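PDB 3O66: glycine betaine/carnitine/choline ABC transporter from Staphylococcus aureus subsp. aureus Mu50, which probably binds glycine betaine, carnitine or choline as the substrate-binding component of an ABC importer and delivers it to the membrane permease. Local coordinates for residues A63-V68 against N228-Q233; L143-D148 against D157-F162. All blocks are in the same frame, centred on the assembly; numbering follows the deposited sequence.

Contact 1: residues A63-V68 against N228-Q233; sequences ANISGV and NELLRQ
The amide of Asn64 is gripped at both ends while Leu230 packs against it. Its OD1 accepts a hydrogen bond from Lys12 N, and its ND2 donates one to Asp10 O. These two bonds fix the rotation of the amide and satisfy its polar atoms beside an apolar neighbour. The leucine runs roughly perpendicular to the asparagine side chain. Leu230 CD2 lies 3.8 Å from Asn64 CG, and Leu230 CD1 lies 3.8 Å from Asn64 ND2. Both methyls of the leucine therefore meet the amide group, by van der Waals contact alone.

Leu230 CD2 also reaches Ile65. It touches Ile65 CG1 at 3.6 Å and Ile65 CD1 at 3.9 Å. The CB of Ile65 does not point at the helix, but its CG1-CD1 branch comes nearer and makes the contact. No hydrogen bond links the two segments.

Leu230 thus joins the first turn of helix 228-233 to Asn64, just before strand 65-70, and to Ile65 at its start. The helix follows strand 222-227, which runs antiparallel to 65-70 in the same sheet, the core of one lobe of the alpha/beta fold. Val11, just before strand 12-16, touches all three side chains, and Leu28 and Ile32 of helix 19-35 pack on Ile65.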
loop_
_atom_site.group_PDB
_atom_site.type_symbol
_atom_site.label_atom_id
_atom_site.label_comp_id
_atom_site.label_asym_id
_atom_site.label_seq_id
_atom_site.Cartn_x
_atom_site.Cartn_y
_atom_site.Cartn_z
ATOM N N ALA A 63 -15.543 12.597 -6.907
ATOM C CA ALA A 63 -14.230 12.480 -7.525
ATOM C C ALA A 63 -14.299 11.405 -8.567
ATOM O O ALA A 63 -15.265 10.613 -8.598
ATOM C CB ALA A 63 -13.141 12.128 -6.480
ATOM N N ASN A 64 -13.276 11.348 -9.424
ATOM C CA ASN A 64 -13.288 10.327 -10.462
ATOM C C ASN A 64 -12.033 9.498 -10.588
ATOM O O ASN A 64 -11.979 8.626 -11.466
ATOM C CB ASN A 64 -13.709 10.913 -11.821
ATOM C CG ASN A 64 -13.018 12.237 -12.134
ATOM O OD1 ASN A 64 -12.017 12.606 -11.501
ATOM N ND2 ASN A 64 -13.569 12.972 -13.096
ATOM N N ILE A 65 -11.032 9.764 -9.731
ATOM C CA ILE A 65 -9.807 8.948 -9.633
ATOM C C ILE A 65 -9.519 8.749 -8.136
ATOM O O ILE A 65 -9.746 9.654 -7.367
ATOM C CB ILE A 65 -8.575 9.635 -10.285
ATOM C CG1 ILE A 65 -8.751 9.757 -11.810
ATOM C CG2 ILE A 65 -7.264 8.907 -9.924
ATOM C CD1 ILE A 65 -7.625 10.576 -12.496
ATOM N N SER A 66 -9.129 7.536 -7.733
ATOM C CA SER A 66 -8.479 7.312 -6.439
ATOM C C SER A 66 -6.984 7.115 -6.701
ATOM O O SER A 66 -6.609 6.252 -7.503
ATOM C CB SER A 66 -9.049 6.073 -5.750
ATOM O OG SER A 66 -10.395 6.292 -5.317
ATOM N N GLY A 67 -6.129 7.881 -6.017
ATOM C CA GLY A 67 -4.682 7.787 -6.265
ATOM C C GLY A 67 -4.180 6.379 -5.963
ATOM O O GLY A 67 -3.435 5.779 -6.759
ATOM N N VAL A 68 -4.611 5.833 -4.827
ATOM C CA VAL A 68 -4.165 4.501 -4.413
ATOM C C VAL A 68 -5.292 3.772 -3.689
ATOM O O VAL A 68 -5.975 4.339 -2.825
ATOM C CB VAL A 68 -2.825 4.534 -3.573
ATOM C CG1 VAL A 68 -3.033 5.205 -2.258
ATOM C CG2 VAL A 68 -2.256 3.126 -3.387
ATOM N N ASN A 228 -14.929 4.720 -15.342
ATOM C CA ASN A 228 -14.921 4.565 -16.792
ATOM C C ASN A 228 -15.625 5.727 -17.515
ATOM O O ASN A 228 -15.311 6.027 -18.682
ATOM C CB ASN A 228 -15.432 3.163 -17.199
ATOM C CG ASN A 228 -14.452 2.075 -16.774
ATOM O OD1 ASN A 228 -13.259 2.348 -16.619
ATOM N ND2 ASN A 228 -14.941 0.860 -16.557
ATOM N N GLU A 229 -16.516 6.419 -16.803
ATOM C CA GLU A 229 -17.103 7.663 -17.329
ATOM C C GLU A 229 -15.969 8.651 -17.672
ATOM O O GLU A 229 -15.964 9.224 -18.757
ATOM C CB GLU A 229 -18.102 8.292 -16.345
ATOM C CG GLU A 229 -18.710 9.621 -16.847
ATOM C CD GLU A 229 -19.646 10.307 -15.834
ATOM O OE1 GLU A 229 -19.568 10.001 -14.623
ATOM O OE2 GLU A 229 -20.454 11.178 -16.254
ATOM N N LEU A 230 -15.008 8.819 -16.760
ATOM C CA LEU A 230 -13.873 9.723 -17.006
ATOM C C LEU A 230 -12.996 9.206 -18.147
ATOM O O LEU A 230 -12.561 9.984 -19.042
ATOM C CB LEU A 230 -13.015 9.908 -15.734
ATOM C CG LEU A 230 -11.672 10.613 -15.961
ATOM C CD1 LEU A 230 -11.876 12.078 -16.393
ATOM C CD2 LEU A 230 -10.810 10.535 -14.712
ATOM N N LEU A 231 -12.718 7.901 -18.121
ATOM C CA LEU A 231 -11.878 7.280 -19.143
ATOM C C LEU A 231 -12.546 7.297 -20.524
ATOM O O LEU A 231 -11.863 7.328 -21.553
ATOM C CB LEU A 231 -11.486 5.857 -18.728
ATOM C CG LEU A 231 -10.648 5.732 -17.435
ATOM C CD1 LEU A 231 -10.184 4.292 -17.281
ATOM C CD2 LEU A 231 -9.433 6.672 -17.405
ATOM N N ARG A 232 -13.877 7.280 -20.557
ATOM C CA ARG A 232 -14.577 7.421 -21.840
ATOM C C ARG A 232 -14.526 8.846 -22.374
ATOM O O ARG A 232 -14.367 9.064 -23.583
ATOM C CB ARG A 232 -16.014 6.885 -21.754
ATOM C CG ARG A 232 -16.051 5.358 -21.740
ATOM C CD ARG A 232 -17.455 4.783 -21.773
ATOM N NE ARG A 232 -18.241 5.194 -20.614
ATOM C CZ ARG A 232 -18.426 4.467 -19.513
ATOM N NH1 ARG A 232 -17.904 3.257 -19.390
ATOM N NH2 ARG A 232 -19.154 4.963 -18.532
ATOM N N GLN A 233 -14.635 9.811 -21.470
ATOM C CA GLN A 233 -14.538 11.210 -21.828
ATOM C C GLN A 233 -13.118 11.597 -22.291
ATOM O O GLN A 233 -12.978 12.369 -23.240
ATOM C CB GLN A 233 -14.988 12.077 -20.647
ATOM C CG GLN A 233 -14.910 13.561 -20.919
ATOM C CD GLN A 233 -15.806 14.364 -19.989
ATOM O OE1 GLN A 233 -15.810 14.150 -18.773
ATOM N NE2 GLN A 233 -16.570 15.291 -20.558
#

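Contact 2: residues L143-D148 against D157-F162; sequences LRLGMD and DGYEGF
Strand 144-148 and the first turn of helix 159-166 come closest at Met147 and Tyr159, whose CA atoms are 9.1 Å apart, so side chains alone bridge the gap. Tyr159 is the first residue of the helix, and Gly158 holds the N-cap position. Phe162 N donates to Gly158 O at 3.0 Å and closes the first turn.

Met147 is a selenomethionine. Its CE lies over one face of the Tyr159 ring in a CH-pi contact. The methyl is 4.2 Å from the ring centroid and 16° off the ring normal. It is offset toward the CB side of the ring, with Met147 CE 4.0 Å from Tyr159 CG. The methionine chain bends at chi2 (-81°) and at chi3 (-104°), which carries CE onto the ring.

Leu145 approaches farther along the ring. Its CD2 is 4.2 Å from Tyr159 CE1 and comes in obliquely. The two side chains lie alongside, pointing opposite ways. At the far end of the ring, Tyr159 OH is hydrogen-bonded to Phe170 N, which ties down the phenol end and gives the hydroxyl a partner.

The contact is the inside of a beta-alpha-beta crossover: strand 144-148, helix 159-166 and strand 172-176 follow in turn, and the helix packs on one face of the mixed sheet that holds its own two strands. Strand 144-148 lies between 172-176 and 192-196, both parallel to it. Val173 touches both Met147 and Tyr159, Leu194 packs on Met147, and Phe118 of strand 116-120 meets both Leu145 and Phe162.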
loop_
_atom_site.group_PDB
_atom_site.type_symbol
_atom_site.label_atom_id
_atom_site.label_comp_id
_atom_site.label_asym_id
_atom_site.label_seq_id
_atom_site.Cartn_x
_atom_site.Cartn_y
_atom_site.Cartn_z
ATOM N N LEU A 143 11.874 -15.022 21.338
ATOM C CA LEU A 143 11.794 -13.685 20.710
ATOM C C LEU A 143 10.617 -12.837 21.236
ATOM O O LEU A 143 9.616 -13.382 21.672
ATOM C CB LEU A 143 11.708 -13.816 19.184
ATOM C CG LEU A 143 12.944 -14.426 18.487
ATOM C CD1 LEU A 143 12.750 -14.573 16.966
ATOM C CD2 LEU A 143 14.216 -13.628 18.788
ATOM N N ARG A 144 10.762 -11.513 21.177
ATOM C CA ARG A 144 9.717 -10.556 21.541
ATOM C C ARG A 144 9.042 -10.030 20.254
ATOM O O ARG A 144 9.723 -9.447 19.385
ATOM C CB ARG A 144 10.332 -9.373 22.331
ATOM C CG ARG A 144 11.048 -9.781 23.632
ATOM C CD ARG A 144 12.014 -8.681 24.116
ATOM N NE ARG A 144 13.093 -8.497 23.147
ATOM C CZ ARG A 144 13.961 -7.483 23.168
ATOM N NH1 ARG A 144 13.896 -6.563 24.118
ATOM N NH2 ARG A 144 14.902 -7.391 22.232
ATOM N N LEU A 145 7.733 -10.286 20.125
ATOM C CA LEU A 145 6.881 -9.738 19.045
ATOM C C LEU A 145 6.072 -8.489 19.474
ATOM O O LEU A 145 5.427 -8.502 20.518
ATOM C CB LEU A 145 5.894 -10.792 18.528
ATOM C CG LEU A 145 4.909 -10.399 17.412
ATOM C CD1 LEU A 145 5.631 -10.013 16.102
ATOM C CD2 LEU A 145 3.924 -11.550 17.155
ATOM N N GLY A 146 6.112 -7.442 18.655
ATOM C CA GLY A 146 5.213 -6.269 18.796
ATOM C C GLY A 146 4.232 -6.278 17.632
ATOM O O GLY A 146 4.640 -6.517 16.486
HETATM N N MSE A 147 2.948 -6.041 17.915
HETATM C CA MSE A 147 1.927 -5.944 16.857
HETATM C C MSE A 147 0.905 -4.865 17.215
HETATM O O MSE A 147 0.802 -4.487 18.382
HETATM C CB MSE A 147 1.210 -7.302 16.680
HETATM C CG MSE A 147 0.319 -7.659 17.831
HETATM SE SE MSE A 147 1.385 -8.401 19.271
HETATM C CE MSE A 147 0.851 -10.272 18.944
ATOM N N ASP A 148 0.141 -4.389 16.234
ATOM C CA ASP A 148 -0.991 -3.503 16.514
ATOM C C ASP A 148 -1.926 -4.149 17.542
ATOM O O ASP A 148 -2.226 -5.336 17.440
ATOM C CB ASP A 148 -1.818 -3.223 15.258
ATOM C CG ASP A 148 -2.924 -2.218 15.521
ATOM O OD1 ASP A 148 -2.636 -1.005 15.631
ATOM O OD2 ASP A 148 -4.076 -2.637 15.678
ATOM N N ASP A 157 -8.513 -13.908 11.757
ATOM C CA ASP A 157 -7.307 -13.571 10.990
ATOM C C ASP A 157 -6.302 -12.719 11.783
ATOM O O ASP A 157 -5.492 -11.972 11.207
ATOM C CB ASP A 157 -7.654 -12.972 9.609
ATOM C CG ASP A 157 -8.530 -11.723 9.696
ATOM O OD1 ASP A 157 -8.025 -10.661 10.124
ATOM O OD2 ASP A 157 -9.720 -11.801 9.303
ATOM N N GLY A 158 -6.366 -12.849 13.110
ATOM C CA GLY A 158 -5.426 -12.202 14.021
ATOM C C GLY A 158 -4.390 -13.191 14.538
ATOM O O GLY A 158 -4.086 -14.190 13.875
ATOM N N TYR A 159 -3.859 -12.919 15.728
ATOM C CA TYR A 159 -2.771 -13.720 16.298
ATOM C C TYR A 159 -3.115 -15.210 16.496
ATOM O O TYR A 159 -2.276 -16.073 16.213
ATOM C CB TYR A 159 -2.254 -13.085 17.600
ATOM C CG TYR A 159 -1.018 -13.756 18.178
ATOM C CD1 TYR A 159 0.100 -14.007 17.374
ATOM C CD2 TYR A 159 -0.955 -14.121 19.528
ATOM C CE1 TYR A 159 1.239 -14.629 17.889
ATOM C CE2 TYR A 159 0.198 -14.732 20.059
ATOM C CZ TYR A 159 1.285 -14.987 19.215
ATOM O OH TYR A 159 2.430 -15.585 19.688
ATOM N N GLU A 160 -4.334 -15.516 16.962
ATOM C CA GLU A 160 -4.721 -16.919 17.168
ATOM C C GLU A 160 -4.668 -17.700 15.867
ATOM O O GLU A 160 -4.116 -18.792 15.830
ATOM C CB GLU A 160 -6.101 -17.079 17.846
ATOM C CG GLU A 160 -6.149 -16.578 19.294
ATOM C CD GLU A 160 -5.122 -17.253 20.224
ATOM O OE1 GLU A 160 -5.000 -18.501 20.206
ATOM O OE2 GLU A 160 -4.436 -16.526 20.979
ATOM N N GLY A 161 -5.213 -17.111 14.804
ATOM C CA GLY A 161 -5.202 -17.723 13.483
ATOM C C GLY A 161 -3.799 -17.865 12.921
ATOM O O GLY A 161 -3.500 -18.850 12.260
ATOM N N PHE A 162 -2.938 -16.881 13.189
ATOM C CA PHE A 162 -1.553 -16.920 12.732
ATOM C C PHE A 162 -0.791 -18.072 13.381
ATOM O O PHE A 162 -0.024 -18.760 12.706
ATOM C CB PHE A 162 -0.830 -15.588 13.005
ATOM C CG PHE A 162 0.676 -15.703 12.977
ATOM C CD1 PHE A 162 1.387 -15.498 11.795
ATOM C CD2 PHE A 162 1.384 -16.047 14.132
ATOM C CE1 PHE A 162 2.780 -15.636 11.771
ATOM C CE2 PHE A 162 2.782 -16.179 14.122
ATOM C CZ PHE A 162 3.474 -15.978 12.941
#

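In the fold
Each contact joins a short helix to a different mixed sheet: at the end of its strands in contact 1, over a face in contact 2. Contact 1 belongs to the sheet holding strands 65-70 and 222-227, contact 2 to the sheet holding 144-148. These sheets are the cores of the two lobes of a periplasmic-binding-protein fold, whose ligand is generally held in the cleft between lobes. The contact centres are 38 Å apart and lie on opposite sides of the chain's centre, each about 20 Å from it. Their nearest atoms are about 19 Å apart, so they do not touch. Along the chain, contact 2 is nested between 63-68 and 228-233: the chain leaves the first lobe, builds the second, and returns.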